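PDB 2C49: nucleoside kinase from Methanococcus jannaschii, which phosphorylates nucleosides, above all inosine, guanosine and cytidine, to their monophosphates, taking the phosphate from ATP with magnesium or manganese as cofactor. Local coordinates for residues A45-V50 with K281-N286; I229-I234 with C266-A271; A274-E279 with D291-R296. One frame throughout, in Å; residues are numbered along the deposited sequence.

Contact 1 (A45-V50 with K281-N286). With ADN (adenosine), chain C.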
loop_
_atom_site.group_PDB
_atom_site.type_symbol
_atom_site.label_atom_id
_atom_site.label_comp_id
_atom_site.label_asym_id
_atom_site.label_seq_id
_atom_site.Cartn_x
_atom_site.Cartn_y
_atom_site.Cartn_z
ATOM N N ALA A 45 -18.303 3.604 -6.810
ATOM C CA ALA A 45 -19.202 3.727 -7.938
ATOM C C ALA A 45 -19.131 2.460 -8.783
ATOM O O ALA A 45 -20.160 1.969 -9.236
ATOM C CB ALA A 45 -18.874 4.934 -8.770
ATOM N N ALA A 46 -17.911 1.960 -9.011
ATOM C CA ALA A 46 -17.723 0.743 -9.782
ATOM C C ALA A 46 -18.363 -0.428 -9.040
ATOM O O ALA A 46 -19.023 -1.252 -9.665
ATOM C CB ALA A 46 -16.200 0.464 -10.085
ATOM N N ASN A 47 -18.186 -0.474 -7.711
ATOM C CA ASN A 47 -18.698 -1.600 -6.910
ATOM C C ASN A 47 -20.226 -1.681 -7.103
ATOM O O ASN A 47 -20.805 -2.758 -7.278
ATOM C CB ASN A 47 -18.430 -1.363 -5.422
ATOM C CG ASN A 47 -16.981 -1.573 -5.007
ATOM O OD1 ASN A 47 -16.169 -2.229 -5.713
ATOM N ND2 ASN A 47 -16.637 -1.019 -3.819
ATOM N N THR A 48 -20.868 -0.511 -7.040
ATOM C CA THR A 48 -22.319 -0.405 -7.193
ATOM C C THR A 48 -22.734 -0.758 -8.613
ATOM O O THR A 48 -23.709 -1.511 -8.806
ATOM C CB THR A 48 -22.816 1.011 -6.812
ATOM O OG1 THR A 48 -22.286 1.359 -5.527
ATOM C CG2 THR A 48 -24.324 0.988 -6.530
ATOM N N ALA A 49 -22.003 -0.237 -9.593
ATOM C CA ALA A 49 -22.344 -0.527 -10.990
ATOM C C ALA A 49 -22.263 -2.042 -11.308
ATOM O O ALA A 49 -23.150 -2.598 -11.985
ATOM C CB ALA A 49 -21.474 0.270 -11.914
ATOM N N VAL A 50 -21.218 -2.700 -10.801
ATOM C CA VAL A 50 -21.081 -4.163 -10.906
ATOM C C VAL A 50 -22.199 -4.928 -10.159
ATOM O O VAL A 50 -22.759 -5.875 -10.707
ATOM C CB VAL A 50 -19.656 -4.658 -10.434
ATOM C CG1 VAL A 50 -19.534 -6.193 -10.560
ATOM C CG2 VAL A 50 -18.589 -4.017 -11.292
ATOM N N LYS A 281 -13.556 -11.720 0.693
ATOM C CA LYS A 281 -12.788 -10.470 0.651
ATOM C C LYS A 281 -12.845 -9.882 -0.755
ATOM O O LYS A 281 -12.776 -10.604 -1.744
ATOM C CB LYS A 281 -11.323 -10.689 1.082
ATOM C CG LYS A 281 -10.504 -9.421 1.280
ATOM C CD LYS A 281 -9.149 -9.764 1.952
ATOM C CE LYS A 281 -9.160 -9.380 3.430
ATOM N NZ LYS A 281 -7.805 -9.527 3.989
ATOM N N GLY A 282 -12.988 -8.566 -0.819
ATOM C CA GLY A 282 -13.090 -7.846 -2.065
ATOM C C GLY A 282 -14.523 -7.388 -2.152
ATOM O O GLY A 282 -15.443 -8.167 -1.834
ATOM N N CYS A 283 -14.732 -6.153 -2.581
ATOM C CA CYS A 283 -16.101 -5.619 -2.688
ATOM C C CYS A 283 -16.972 -6.198 -3.772
ATOM O O CYS A 283 -18.181 -6.036 -3.724
ATOM C CB CYS A 283 -16.066 -4.110 -2.869
ATOM S SG CYS A 283 -15.474 -3.238 -1.417
ATOM N N GLN A 284 -16.369 -6.801 -4.789
ATOM C CA GLN A 284 -17.111 -7.351 -5.923
ATOM C C GLN A 284 -16.983 -8.872 -6.056
ATOM O O GLN A 284 -17.528 -9.453 -6.992
ATOM C CB GLN A 284 -16.604 -6.720 -7.211
ATOM C CG GLN A 284 -16.796 -5.174 -7.257
ATOM C CD GLN A 284 -16.101 -4.555 -8.414
ATOM O OE1 GLN A 284 -15.873 -5.213 -9.435
ATOM N NE2 GLN A 284 -15.731 -3.271 -8.268
ATOM N N THR A 285 -16.239 -9.502 -5.157
ATOM C CA THR A 285 -15.993 -10.947 -5.248
ATOM C C THR A 285 -17.264 -11.809 -5.198
ATOM O O THR A 285 -17.455 -12.684 -6.057
ATOM C CB THR A 285 -14.991 -11.398 -4.178
ATOM O OG1 THR A 285 -13.772 -10.644 -4.303
ATOM C CG2 THR A 285 -14.548 -12.847 -4.418
ATOM N N ASN A 286 -18.094 -11.615 -4.175
ATOM C CA ASN A 286 -19.290 -12.472 -4.009
ATOM C C ASN A 286 -20.601 -11.733 -4.242
ATOM O O ASN A 286 -21.585 -11.991 -3.541
ATOM C CB ASN A 286 -19.325 -13.168 -2.635
ATOM C CG ASN A 286 -20.161 -14.474 -2.629
ATOM O OD1 ASN A 286 -20.957 -14.730 -1.695
ATOM N ND2 ASN A 286 -19.972 -15.308 -3.658
HETATM O "O5'" ADN C . -17.206 1.535 -0.393
HETATM C "C5'" ADN C . -16.072 0.671 -0.343
HETATM C "C4'" ADN C . -15.058 1.249 -1.335
HETATM O "O4'" ADN C . -14.716 2.607 -1.057
HETATM C "C3'" ADN C . -13.768 0.499 -1.733
HETATM O "O3'" ADN C . -13.847 -0.313 -2.904
HETATM C "C2'" ADN C . -12.668 1.571 -1.842
HETATM O "O2'" ADN C . -12.125 1.732 -3.150
HETATM C "C1'" ADN C . -13.382 2.876 -1.492
HETATM N N9 ADN C . -12.707 3.770 -0.580
HETATM C C8 ADN C . -12.033 3.474 0.558
HETATM N N7 ADN C . -11.587 4.624 1.150
HETATM C C5 ADN C . -12.014 5.653 0.412
HETATM C C6 ADN C . -11.954 7.117 0.360
HETATM N N6 ADN C . -11.324 7.734 1.343
HETATM N N1 ADN C . -12.531 7.813 -0.651
HETATM C C2 ADN C . -13.219 7.219 -1.654
HETATM N N3 ADN C . -13.358 5.885 -1.706
HETATM C C4 ADN C . -12.734 5.080 -0.694
#
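Gln284 NE2 gives a nearly straight hydrogen bond to Asn47 OD1 (2.8 Å, 167° at the hydrogen). An extended chain beyond CG (chi2 171°) carries the glutamine amide across to the asparagine. The donor arrives in the carbonyl plane of Asn47, on a lone pair, while OD1 lies close to the amide plane of Gln284. The bond is sound on both sides although the two amide planes stand 79° apart. The other branch of the same asparagine amide faces the bound nucleoside: Asn47 ND2 donates to the ribose O3' of adenosine at 3.0 Å. Cys283 packs beside this amide, its CB 3.3 Å from Asn47 ND2, and its SG lies 3.7 Å from O3'. One turn along the helix, Val50 CG2 rests against Gln284 OE1 at 3.5 Å. Farther out, two tyrosines of helix 73-80 hold the glutamine amide, Tyr77 OH bonding to OE1 and Tyr74 OH to NE2, and Asn47 ND2 also donates to OD2 of Asp247, the presumed proton acceptor. Helix 45-50 and the loop 281-286 thereby build one edge of the substrate site of this PfkB-family kinase. With Asp247 OD2 as an acceptor, ND2 belongs on the ribose side; OD1 is left for Gln284, and the amide offers the ribose an N-H.

Contact 2 (I229-I234 with C266-A271). With ANP (phosphoaminophosphonic acid-adenylate ester), chain F.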
loop_
_atom_site.group_PDB
_atom_site.type_symbol
_atom_site.label_atom_id
_atom_site.label_comp_id
_atom_site.label_asym_id
_atom_site.label_seq_id
_atom_site.Cartn_x
_atom_site.Cartn_y
_atom_site.Cartn_z
ATOM N N ILE A 229 -39.112 3.154 8.355
ATOM C CA ILE A 229 -39.138 1.721 8.049
ATOM C C ILE A 229 -37.849 1.076 8.560
ATOM O O ILE A 229 -36.763 1.405 8.086
ATOM C CB ILE A 229 -39.254 1.473 6.519
ATOM C CG1 ILE A 229 -40.503 2.126 5.911
ATOM C CG2 ILE A 229 -39.295 -0.020 6.219
ATOM C CD1 ILE A 229 -40.377 2.275 4.341
ATOM N N GLU A 230 -37.979 0.136 9.492
ATOM C CA GLU A 230 -36.810 -0.557 10.043
ATOM C C GLU A 230 -36.477 -1.797 9.222
ATOM O O GLU A 230 -37.350 -2.667 9.007
ATOM C CB GLU A 230 -37.038 -0.917 11.541
ATOM C CG GLU A 230 -37.587 0.234 12.363
ATOM C CD GLU A 230 -37.801 -0.102 13.832
ATOM O OE1 GLU A 230 -36.953 -0.798 14.434
ATOM O OE2 GLU A 230 -38.820 0.351 14.394
ATOM N N ILE A 231 -35.227 -1.873 8.763
ATOM C CA ILE A 231 -34.744 -3.000 7.954
ATOM C C ILE A 231 -33.736 -3.849 8.750
ATOM O O ILE A 231 -32.698 -3.356 9.159
ATOM C CB ILE A 231 -34.109 -2.509 6.607
ATOM C CG1 ILE A 231 -35.008 -1.484 5.887
ATOM C CG2 ILE A 231 -33.707 -3.727 5.722
ATOM C CD1 ILE A 231 -36.340 -2.056 5.269
ATOM N N PRO A 232 -34.035 -5.136 8.939
ATOM C CA PRO A 232 -33.165 -6.008 9.727
ATOM C C PRO A 232 -31.856 -6.274 9.006
ATOM O O PRO A 232 -31.743 -6.090 7.782
ATOM C CB PRO A 232 -33.992 -7.311 9.877
ATOM C CG PRO A 232 -34.927 -7.311 8.662
ATOM C CD PRO A 232 -35.208 -5.851 8.388
ATOM N N CYS A 233 -30.847 -6.656 9.767
ATOM C CA CYS A 233 -29.652 -7.228 9.174
ATOM C C CYS A 233 -29.999 -8.673 8.853
ATOM O O CYS A 233 -30.589 -9.371 9.668
ATOM C CB CYS A 233 -28.471 -7.172 10.136
ATOM S SG CYS A 233 -26.917 -7.718 9.406
ATOM N N ILE A 234 -29.655 -9.091 7.647
ATOM C CA ILE A 234 -29.949 -10.429 7.182
ATOM C C ILE A 234 -28.663 -11.188 7.349
ATOM O O ILE A 234 -27.623 -10.782 6.816
ATOM C CB ILE A 234 -30.424 -10.389 5.694
ATOM C CG1 ILE A 234 -31.906 -9.997 5.628
ATOM C CG2 ILE A 234 -30.161 -11.725 4.980
ATOM C CD1 ILE A 234 -32.366 -9.387 4.340
ATOM N N CYS A 266 -37.096 -2.688 -1.223
ATOM C CA CYS A 266 -35.789 -2.214 -1.660
ATOM C C CYS A 266 -34.722 -2.382 -0.548
ATOM O O CYS A 266 -33.601 -2.835 -0.813
ATOM C CB CYS A 266 -35.861 -0.759 -2.140
ATOM S SG CYS A 266 -36.746 -0.576 -3.727
ATOM N N GLY A 267 -35.095 -2.035 0.684
ATOM C CA GLY A 267 -34.215 -2.145 1.835
ATOM C C GLY A 267 -33.905 -3.604 2.151
ATOM O O GLY A 267 -32.747 -3.936 2.431
ATOM N N LEU A 268 -34.918 -4.460 2.071
ATOM C CA LEU A 268 -34.762 -5.888 2.328
ATOM C C LEU A 268 -33.841 -6.519 1.302
ATOM O O LEU A 268 -32.975 -7.282 1.664
ATOM C CB LEU A 268 -36.122 -6.595 2.342
ATOM C CG LEU A 268 -37.052 -6.403 3.553
ATOM C CD1 LEU A 268 -38.458 -6.914 3.224
ATOM C CD2 LEU A 268 -36.470 -7.073 4.817
ATOM N N ILE A 269 -34.005 -6.147 0.025
ATOM C CA ILE A 269 -33.088 -6.580 -1.016
ATOM C C ILE A 269 -31.636 -6.052 -0.842
ATOM O O ILE A 269 -30.690 -6.793 -1.076
ATOM C CB ILE A 269 -33.639 -6.246 -2.425
ATOM C CG1 ILE A 269 -34.897 -7.109 -2.723
ATOM C CG2 ILE A 269 -32.546 -6.439 -3.492
ATOM C CD1 ILE A 269 -34.631 -8.592 -3.029
ATOM N N GLY A 270 -31.472 -4.791 -0.454
ATOM C CA GLY A 270 -30.153 -4.239 -0.144
ATOM C C GLY A 270 -29.484 -5.070 0.954
ATOM O O GLY A 270 -28.310 -5.431 0.865
ATOM N N ALA A 271 -30.256 -5.406 1.982
ATOM C CA ALA A 271 -29.687 -6.096 3.131
ATOM C C ALA A 271 -29.250 -7.509 2.770
ATOM O O ALA A 271 -28.200 -7.972 3.259
ATOM C CB ALA A 271 -30.659 -6.112 4.301
HETATM P PG ANP F . -17.279 0.110 5.601
HETATM O O1G ANP F . -16.478 -0.456 4.345
HETATM O O2G ANP F . -16.380 0.146 6.909
HETATM O O3G ANP F . -17.723 1.600 5.248
HETATM P PB ANP F . -19.921 -0.088 6.860
HETATM O O1B ANP F . -19.336 0.427 8.248
HETATM O O2B ANP F . -20.172 1.169 5.898
HETATM N N3B ANP F . -18.657 -0.908 5.982
HETATM P PA ANP F . -22.657 -0.571 6.548
HETATM O O1A ANP F . -23.520 0.420 7.454
HETATM O O2A ANP F . -22.436 0.072 5.106
HETATM O O3A ANP F . -21.231 -1.026 7.157
HETATM O "O5'" ANP F . -23.518 -1.918 6.337
HETATM C "C5'" ANP F . -24.358 -1.850 5.204
HETATM C "C4'" ANP F . -25.384 -2.956 5.263
HETATM O "O4'" ANP F . -24.864 -4.241 4.878
HETATM C "C3'" ANP F . -26.178 -3.136 6.551
HETATM O "O3'" ANP F . -27.307 -2.327 6.742
HETATM C "C2'" ANP F . -26.344 -4.635 6.706
HETATM O "O2'" ANP F . -27.625 -4.948 6.151
HETATM C "C1'" ANP F . -25.403 -5.273 5.699
HETATM N N9 ANP F . -24.354 -5.843 6.578
HETATM C C8 ANP F . -23.349 -5.191 7.229
HETATM N N7 ANP F . -22.563 -6.006 8.001
HETATM C C5 ANP F . -23.093 -7.228 7.844
HETATM C C6 ANP F . -22.845 -8.602 8.323
HETATM N N6 ANP F . -21.790 -8.777 9.156
HETATM N N1 ANP F . -23.643 -9.624 7.900
HETATM C C2 ANP F . -24.690 -9.470 7.057
HETATM N N3 ANP F . -25.028 -8.260 6.543
HETATM C C4 ANP F . -24.230 -7.108 6.946
HETATM O O HOH W 1 -27.816 -7.572 5.805
#
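With chi1 at -48°, Ile231 sets CG2 anti to its backbone N and drops that methyl onto helix 266-271, where it meets Gly267 O at 3.4 Å and Ala271 CB at 4.1 Å. Ile234 stretches out through chi2 at 156°, which carries CD1 to Leu268 O and, at 3.7 Å, to Ala271 CB. The alanine methyl is therefore touched by both isoleucines and by the carbonyl Pro232 O. At Gly267 the helix has no side chain, and Ile231 CD1 lies 4.0 Å from its CA, against the bare backbone. Leu268 CD2 touches the proline ring at Pro232 CD, 4.0 Å away. Strand 228-231 is the last strand of the large mixed sheet at the core of this ribokinase-type fold, and helix 263-277 packs against it; the axes of strand 229-231 and helix 266-271 pass 8.8 Å apart and run the same way, 18° from parallel. Past the strand, a water joins the two backbones to the nucleotide: it accepts from Ile234 N at 3.0 Å, probably donates to Ala271 O, and hydrogen-bonds to O2' of the ATP analogue. The base lies against the same loop, with Cys233 SG 3.5 Å from its N3.

Contact 3 (A274-E279 with D291-R296). With ANP (phosphoaminophosphonic acid-adenylate ester), chain F.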
loop_
_atom_site.group_PDB
_atom_site.type_symbol
_atom_site.label_atom_id
_atom_site.label_comp_id
_atom_site.label_asym_id
_atom_site.label_seq_id
_atom_site.Cartn_x
_atom_site.Cartn_y
_atom_site.Cartn_z
ATOM N N ALA A 274 -26.045 -7.458 0.528
ATOM C CA ALA A 274 -24.861 -7.234 1.359
ATOM C C ALA A 274 -24.413 -8.491 2.134
ATOM O O ALA A 274 -23.202 -8.742 2.298
ATOM C CB ALA A 274 -25.077 -6.031 2.293
ATOM N N SER A 275 -25.389 -9.294 2.581
ATOM C CA SER A 275 -25.096 -10.535 3.292
ATOM C C SER A 275 -24.294 -11.542 2.476
ATOM O O SER A 275 -23.561 -12.347 3.044
ATOM C CB SER A 275 -26.379 -11.180 3.851
ATOM O OG SER A 275 -27.129 -11.801 2.810
ATOM N N PHE A 276 -24.432 -11.498 1.146
ATOM C CA PHE A 276 -23.629 -12.345 0.261
ATOM C C PHE A 276 -22.202 -11.800 0.066
ATOM O O PHE A 276 -21.233 -12.554 0.098
ATOM C CB PHE A 276 -24.290 -12.470 -1.118
ATOM C CG PHE A 276 -25.411 -13.459 -1.164
ATOM C CD1 PHE A 276 -26.736 -13.020 -1.120
ATOM C CD2 PHE A 276 -25.151 -14.830 -1.268
ATOM C CE1 PHE A 276 -27.795 -13.952 -1.163
ATOM C CE2 PHE A 276 -26.205 -15.758 -1.330
ATOM C CZ PHE A 276 -27.532 -15.305 -1.279
ATOM N N VAL A 277 -22.105 -10.492 -0.136
ATOM C CA VAL A 277 -20.820 -9.832 -0.427
ATOM C C VAL A 277 -19.828 -9.965 0.731
ATOM O O VAL A 277 -18.641 -10.253 0.495
ATOM C CB VAL A 277 -21.041 -8.352 -0.882
ATOM C CG1 VAL A 277 -19.734 -7.537 -0.966
ATOM C CG2 VAL A 277 -21.771 -8.317 -2.229
ATOM N N VAL A 278 -20.303 -9.779 1.968
ATOM C CA VAL A 278 -19.459 -9.944 3.176
ATOM C C VAL A 278 -18.893 -11.365 3.435
ATOM O O VAL A 278 -18.126 -11.578 4.373
ATOM C CB VAL A 278 -20.182 -9.459 4.482
ATOM C CG1 VAL A 278 -20.608 -8.018 4.392
ATOM C CG2 VAL A 278 -21.369 -10.387 4.852
ATOM N N GLU A 279 -19.294 -12.331 2.622
ATOM C CA GLU A 279 -18.804 -13.702 2.739
ATOM C C GLU A 279 -17.454 -13.917 2.049
ATOM O O GLU A 279 -16.901 -14.990 2.136
ATOM C CB GLU A 279 -19.838 -14.706 2.186
ATOM C CG GLU A 279 -21.240 -14.552 2.771
ATOM C CD GLU A 279 -22.151 -15.721 2.433
ATOM O OE1 GLU A 279 -21.709 -16.636 1.719
ATOM O OE2 GLU A 279 -23.311 -15.724 2.877
ATOM N N ASP A 291 -31.883 -13.885 -8.228
ATOM C CA ASP A 291 -32.548 -15.092 -7.740
ATOM C C ASP A 291 -31.976 -15.537 -6.383
ATOM O O ASP A 291 -32.732 -15.829 -5.456
ATOM C CB ASP A 291 -32.499 -16.215 -8.783
ATOM C CG ASP A 291 -33.416 -15.938 -9.982
ATOM O OD1 ASP A 291 -34.239 -14.980 -9.927
ATOM O OD2 ASP A 291 -33.393 -16.627 -11.024
ATOM N N LYS A 292 -30.647 -15.546 -6.260
ATOM C CA LYS A 292 -30.001 -15.925 -4.994
ATOM C C LYS A 292 -30.404 -14.987 -3.856
ATOM O O LYS A 292 -30.641 -15.426 -2.737
ATOM C CB LYS A 292 -28.469 -15.975 -5.120
ATOM C CG LYS A 292 -27.967 -17.076 -6.086
ATOM C CD LYS A 292 -27.939 -18.443 -5.451
ATOM C CE LYS A 292 -27.356 -19.477 -6.404
ATOM N NZ LYS A 292 -25.869 -19.405 -6.470
ATOM N N VAL A 293 -30.504 -13.697 -4.160
ATOM C CA VAL A 293 -30.788 -12.704 -3.137
ATOM C C VAL A 293 -32.208 -12.846 -2.626
ATOM O O VAL A 293 -32.456 -12.745 -1.418
ATOM C CB VAL A 293 -30.609 -11.296 -3.691
ATOM C CG1 VAL A 293 -31.225 -10.276 -2.750
ATOM C CG2 VAL A 293 -29.176 -11.029 -3.879
ATOM N N VAL A 294 -33.127 -13.054 -3.568
ATOM C CA VAL A 294 -34.542 -13.258 -3.269
ATOM C C VAL A 294 -34.732 -14.561 -2.515
ATOM O O VAL A 294 -35.468 -14.604 -1.532
ATOM C CB VAL A 294 -35.383 -13.246 -4.579
ATOM C CG1 VAL A 294 -36.759 -13.885 -4.370
ATOM C CG2 VAL A 294 -35.507 -11.806 -5.094
ATOM N N GLU A 295 -34.080 -15.630 -2.976
ATOM C CA GLU A 295 -34.148 -16.914 -2.273
ATOM C C GLU A 295 -33.740 -16.742 -0.808
ATOM O O GLU A 295 -34.450 -17.170 0.078
ATOM C CB GLU A 295 -33.285 -17.959 -2.983
ATOM C CG GLU A 295 -33.190 -19.316 -2.317
ATOM C CD GLU A 295 -32.323 -20.271 -3.121
ATOM O OE1 GLU A 295 -31.159 -19.912 -3.420
ATOM O OE2 GLU A 295 -32.809 -21.363 -3.474
ATOM N N ARG A 296 -32.602 -16.086 -0.564
ATOM C CA ARG A 296 -32.169 -15.760 0.798
ATOM C C ARG A 296 -33.190 -14.923 1.601
ATOM O O ARG A 296 -33.434 -15.217 2.773
ATOM C CB ARG A 296 -30.800 -15.056 0.787
ATOM C CG ARG A 296 -30.222 -14.841 2.168
ATOM C CD ARG A 296 -28.750 -14.486 2.174
ATOM N NE ARG A 296 -27.903 -15.679 2.050
ATOM C CZ ARG A 296 -26.570 -15.650 2.066
ATOM N NH1 ARG A 296 -25.938 -14.494 2.213
ATOM N NH2 ARG A 296 -25.870 -16.785 1.961
HETATM P PG ANP F . -17.279 0.110 5.601
HETATM O O1G ANP F . -16.478 -0.456 4.345
HETATM O O2G ANP F . -16.380 0.146 6.909
HETATM O O3G ANP F . -17.723 1.600 5.248
HETATM P PB ANP F . -19.921 -0.088 6.860
HETATM O O1B ANP F . -19.336 0.427 8.248
HETATM O O2B ANP F . -20.172 1.169 5.898
HETATM N N3B ANP F . -18.657 -0.908 5.982
HETATM P PA ANP F . -22.657 -0.571 6.548
HETATM O O1A ANP F . -23.520 0.420 7.454
HETATM O O2A ANP F . -22.436 0.072 5.106
HETATM O O3A ANP F . -21.231 -1.026 7.157
HETATM O "O5'" ANP F . -23.518 -1.918 6.337
HETATM C "C5'" ANP F . -24.358 -1.850 5.204
HETATM C "C4'" ANP F . -25.384 -2.956 5.263
HETATM O "O4'" ANP F . -24.864 -4.241 4.878
HETATM C "C3'" ANP F . -26.178 -3.136 6.551
HETATM O "O3'" ANP F . -27.307 -2.327 6.742
HETATM C "C2'" ANP F . -26.344 -4.635 6.706
HETATM O "O2'" ANP F . -27.625 -4.948 6.151
HETATM C "C1'" ANP F . -25.403 -5.273 5.699
HETATM N N9 ANP F . -24.354 -5.843 6.578
HETATM C C8 ANP F . -23.349 -5.191 7.229
HETATM N N7 ANP F . -22.563 -6.006 8.001
HETATM C C5 ANP F . -23.093 -7.228 7.844
HETATM C C6 ANP F . -22.845 -8.602 8.323
HETATM N N6 ANP F . -21.790 -8.777 9.156
HETATM N N1 ANP F . -23.643 -9.624 7.900
HETATM C C2 ANP F . -24.690 -9.470 7.057
HETATM N N3 ANP F . -25.028 -8.260 6.543
HETATM C C4 ANP F . -24.230 -7.108 6.946
#
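Glu279 OE2 is gripped by both terminal nitrogens of Arg296, NH2 at 2.9 Å and NH1 at 3.0 Å, in an end-on salt bridge to a single oxygen. NH2 comes in on the syn side and NH1 from above the carboxylate plane, both from the same face; hydrogen angles of about 140° show that neither bond is straight. Gly237 N also donates to this oxygen, so it carries three donors. NH1 has a straighter bond as well, to Ser275 OG, which lies in the guanidinium plane at 3.0 Å and in turn bonds to Ala272 O. These in-plane partners fix the rotation of the guanidinium, which lies flat on the Phe276 ring with centres 3.5 Å apart and planes within 3° of parallel. The arginine reaches that face because its chain bends at chi3 (-82°). Beyond the stack the ring meets helix 291-296, with Phe276 CZ 3.4 Å from Lys292 O. The anion and the pi cloud probably share in stabilising the positive charge. This is a stacked arginine-aromatic cation-pi pair with a salt bridge at the guanidinium edge, here tying helix 290-299 to the C-terminal part of helix 263-277 and the residues that follow it, behind the nucleotide pocket.

Contacts 2 and 3 share helix 263-277 and follow each other along it, their centres 12 Å apart, and both touch the ATP analogue. Ile269 CD1 meets Val293 CG1 at 3.8 Å and Ile234 O approaches Ser275 CB at 3.2 Å, joining the two. Ile234 O, Ala271 CB, Ala274 CB and Ser275 CA all lie near the base and ribose of the nucleotide. Contact 1 serves the other substrate, the nucleoside whose ribose it holds. It lies 13 Å from contact 3, centre to centre, and touches it where Cys283 O meets Val277 CG1 at 3.5 Å. Contact 2 is farther off, its centre 19 Å from that of contact 1 and the nearest atoms about 10 Å apart. The segments 274-279 and 281-286, almost adjacent in sequence, thus lead from the nucleotide pocket to the nucleoside site.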